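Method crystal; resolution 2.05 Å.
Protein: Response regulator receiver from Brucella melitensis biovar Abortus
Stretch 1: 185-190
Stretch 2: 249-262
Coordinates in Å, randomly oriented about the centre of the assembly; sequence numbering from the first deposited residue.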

# COMPACT_ATOMS: atom_id res chain seq x y z
N PRO A 185 12.72 -10.90 -12.08
CA PRO A 185 11.51 -10.06 -12.19
C PRO A 185 11.79 -8.63 -11.70
O PRO A 185 12.72 -8.39 -10.94
N ARG A 186 10.97 -7.70 -12.16
CA ARG A 186 11.11 -6.28 -11.84
C ARG A 186 10.40 -5.91 -10.52
O ARG A 186 10.73 -4.90 -9.90
N MET A 187 9.45 -6.75 -10.09
CA MET A 187 8.61 -6.57 -8.91
C MET A 187 8.30 -7.92 -8.30
O MET A 187 8.27 -8.94 -9.00
N VAL A 188 8.03 -7.92 -6.98
CA VAL A 188 7.66 -9.12 -6.23
C VAL A 188 6.36 -8.86 -5.45
O VAL A 188 6.22 -7.79 -4.84
N LEU A 189 5.42 -9.84 -5.46
CA LEU A 189 4.20 -9.83 -4.65
C LEU A 189 4.38 -11.06 -3.78
O LEU A 189 4.43 -12.18 -4.30
N ALA A 190 4.64 -10.84 -2.46
CA ALA A 190 4.97 -11.91 -1.53
C ALA A 190 4.03 -12.10 -0.36
O ALA A 190 3.72 -11.14 0.35
N LEU A 249 -2.29 -0.82 -5.21
CA LEU A 249 -0.96 -0.91 -4.63
C LEU A 249 0.13 -1.18 -5.67
O LEU A 249 1.21 -0.62 -5.54
N ILE A 250 -0.18 -1.95 -6.73
CA ILE A 250 0.77 -2.15 -7.83
C ILE A 250 1.00 -0.81 -8.52
O ILE A 250 2.15 -0.44 -8.77
N SER A 251 -0.08 -0.06 -8.79
CA SER A 251 -0.02 1.26 -9.41
C SER A 251 0.88 2.21 -8.60
O SER A 251 1.75 2.86 -9.18
N GLN A 252 0.68 2.30 -7.27
CA GLN A 252 1.52 3.14 -6.42
C GLN A 252 2.98 2.70 -6.48
O GLN A 252 3.86 3.55 -6.61
N ALA A 253 3.23 1.40 -6.37
CA ALA A 253 4.60 0.86 -6.37
C ALA A 253 5.38 1.22 -7.64
O ALA A 253 6.56 1.53 -7.56
N LEU A 254 4.70 1.17 -8.81
CA LEU A 254 5.27 1.51 -10.11
C LEU A 254 5.39 3.03 -10.27
O LEU A 254 6.32 3.48 -10.92
N PHE A 255 4.45 3.81 -9.67
CA PHE A 255 4.47 5.28 -9.66
C PHE A 255 5.75 5.76 -8.94
O PHE A 255 6.46 6.61 -9.50
N PHE A 256 6.05 5.20 -7.74
CA PHE A 256 7.25 5.56 -6.98
C PHE A 256 8.51 4.98 -7.57
O PHE A 256 9.55 5.62 -7.48
N GLU A 257 8.42 3.78 -8.19
CA GLU A 257 9.59 3.16 -8.84
C GLU A 257 10.07 3.99 -10.01
O GLU A 257 11.28 4.17 -10.18
N GLU A 258 9.13 4.53 -10.77
CA GLU A 258 9.42 5.39 -11.90
C GLU A 258 10.06 6.70 -11.42
O GLU A 258 11.10 7.10 -11.97
N ALA A 259 9.47 7.36 -10.38
CA ALA A 259 10.04 8.59 -9.82
C ALA A 259 11.46 8.34 -9.28
O ALA A 259 12.37 9.12 -9.56
N SER A 260 11.65 7.24 -8.56
CA SER A 260 12.93 6.83 -8.00
C SER A 260 14.01 6.60 -9.11
O SER A 260 15.11 7.13 -9.00
N GLN A 261 13.67 5.85 -10.19
CA GLN A 261 14.55 5.56 -11.33
C GLN A 261 14.92 6.84 -12.09
O GLN A 261 16.07 7.01 -12.48
N VAL A 262 13.94 7.73 -12.31
CA VAL A 262 14.19 8.99 -13.00
C VAL A 262 15.21 9.83 -12.19
O VAL A 262 16.26 10.19 -12.73

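A short strand, 187-190, runs across a helix, 249-262, in a nearly antiparallel sense: their N-to-C directions differ by 147°, and the axes come no closer than 10.9 Å. That gap is wide enough to be filled by side chains from both elements. The contact is small, burying 302 Å² in all, and it changes in character along its length, from apolar at Leu 189 to charged at Arg 186.

The alternation of the strand decides which residues take part. Met 187 and Leu 189 direct their CA-to-CB bonds toward the helix, while Val 188 and Ala 190 remain out of reach. On the helix, Ile 250, Ala 253, Leu 254, Glu 257 and Gln 261 recur at intervals of three or four residues, the spacing that gathers side chains along one flank of a regular helix. Unbroken i to i+4 backbone hydrogen bonds, such as Glu 257 N to Ala 253 O at 3.0 Å, keep that flank in register.

Met 187 is the principal bump. With chi1 and chi2 both t, its chain reaches straight out from the strand, and chi3 in m turns the terminal methyl at the end. Its hollow has a low floor at Ala 253, where Met 187 CE lies 3.7 Å from Ala 253 CB. A single methyl suits this place because it lets the long thioether come close to the helix backbone. Larger side chains border the hollow: Met 187 CE is 3.6 Å from Leu 254 CD2, and Met 187 SD is 4.0 Å from Ile 250 CG2. Leu 254 has a CA-to-CB bond that points sideways, but its m, t rotamer brings the end of the side chain nearer the strand. Slender and unbranched, methionine can thread between such neighbours, its methyl reaching all three while its sulfur rests nearest Ile 250.

Ile 250 also points sideways, and its beta branching lets it serve two strand residues. Its CG2 meets the sulfur of Met 187, whereas Ile 250 CG1 lies 4.2 Å from Leu 189 CD2. Leu 189, in the m, t rotamer, makes this looser contact with its branched end, and so closes the apolar part of the interface.

Just before the strand, Arg 186 starts sideways, yet its long t, p, t chain carries the guanidinium to the helix. There Glu 257, which points toward the strand in a t, p rotamer, supplies a carboxylate. One oxygen accepts two hydrogen bonds: Arg 186 NH2 to Glu 257 OE2 is 2.7 Å, and Arg 186 NH1 to Glu 257 OE2 is 3.0 Å. The shorter is also the straighter, at 155° against 137°, and together they form a salt bridge at the guanidinium edge. Gln 261, one turn further on, adds its aliphatic part, with Gln 261 CG 3.5 Å from Arg 186 NH2, again near the guanidinium plane. These flexible, polar-tipped chains suit a partly exposed border, where the charges can pair at the margin of the apolar contact.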

# COMPACT_ATOMS: atom_id res chain seq x y z
CB PRO A 185 10.50 -10.78 -11.29
CG PRO A 185 11.34 -11.46 -10.29
CD PRO A 185 12.55 -11.92 -11.04
CB ARG A 186 10.52 -5.50 -13.04
CG ARG A 186 10.76 -4.00 -13.07
CD ARG A 186 12.23 -3.66 -13.11
NE ARG A 186 12.46 -2.22 -13.03
CZ ARG A 186 12.53 -1.52 -11.90
NH1 ARG A 186 12.36 -2.12 -10.73
NH2 ARG A 186 12.76 -0.22 -11.93
CB MET A 187 7.29 -5.87 -9.35
CG MET A 187 6.34 -5.51 -8.21
SD MET A 187 4.88 -4.58 -8.74
CE MET A 187 5.52 -3.02 -8.85
CB VAL A 188 8.83 -9.60 -5.29
CG1 VAL A 188 8.42 -10.80 -4.45
CG2 VAL A 188 10.08 -9.93 -6.10
CB LEU A 189 2.92 -9.92 -5.51
CG LEU A 189 2.89 -9.01 -6.75
CD1 LEU A 189 1.75 -9.32 -7.62
CD2 LEU A 189 2.89 -7.55 -6.38
CB ALA A 190 6.39 -11.72 -1.00
CB LEU A 249 -0.90 -1.84 -3.44
CG LEU A 249 -1.73 -1.36 -2.24
CD1 LEU A 249 -1.88 -2.46 -1.22
CD2 LEU A 249 -1.13 -0.09 -1.61
CB ILE A 250 0.36 -3.26 -8.84
CG1 ILE A 250 0.39 -4.62 -8.16
CG2 ILE A 250 1.32 -3.25 -10.07
CD1 ILE A 250 -0.30 -5.72 -8.96
CB SER A 251 -1.42 1.85 -9.54
OG SER A 251 -1.33 3.15 -10.10
CB GLN A 252 1.05 3.13 -4.96
CG GLN A 252 -0.25 3.85 -4.71
CD GLN A 252 -0.21 5.30 -5.07
OE1 GLN A 252 -0.78 5.70 -6.07
NE2 GLN A 252 0.42 6.13 -4.26
CB ALA A 253 4.59 -0.65 -6.18
CB LEU A 254 4.42 0.94 -11.24
CG LEU A 254 4.42 -0.58 -11.41
CD1 LEU A 254 3.38 -0.98 -12.43
CD2 LEU A 254 5.79 -1.10 -11.84
CB PHE A 255 3.20 5.85 -9.00
CG PHE A 255 3.17 7.34 -8.82
CD1 PHE A 255 2.85 8.19 -9.88
CD2 PHE A 255 3.50 7.92 -7.59
CE1 PHE A 255 2.85 9.58 -9.72
CE2 PHE A 255 3.52 9.31 -7.44
CZ PHE A 255 3.18 10.13 -8.49
CB PHE A 256 7.14 5.22 -5.48
CG PHE A 256 6.14 6.12 -4.79
CD1 PHE A 256 6.42 7.47 -4.58
CD2 PHE A 256 4.91 5.62 -4.37
CE1 PHE A 256 5.48 8.30 -3.97
CE2 PHE A 256 3.97 6.46 -3.76
CZ PHE A 256 4.27 7.79 -3.57
CB GLU A 257 9.32 1.70 -9.26
CG GLU A 257 10.55 0.94 -9.75
CD GLU A 257 11.73 0.84 -8.80
OE1 GLU A 257 11.56 1.09 -7.59
OE2 GLU A 257 12.84 0.51 -9.29
CB GLU A 258 8.16 5.63 -12.72
CG GLU A 258 8.32 6.73 -13.77
CD GLU A 258 7.16 6.86 -14.73
OE1 GLU A 258 6.45 5.86 -14.96
OE2 GLU A 258 7.02 7.96 -15.32
CB ALA A 259 9.14 9.16 -8.73
CB SER A 260 12.73 5.59 -7.13
OG SER A 260 13.93 5.00 -6.66
CB GLN A 261 13.89 4.57 -12.31
CG GLN A 261 13.93 3.11 -11.91
CD GLN A 261 15.33 2.58 -11.82
OE1 GLN A 261 15.97 2.64 -10.76
NE2 GLN A 261 15.83 2.05 -12.94
CB VAL A 262 12.87 9.71 -13.35
CG1 VAL A 262 13.10 11.19 -13.67
CG2 VAL A 262 12.16 9.02 -14.51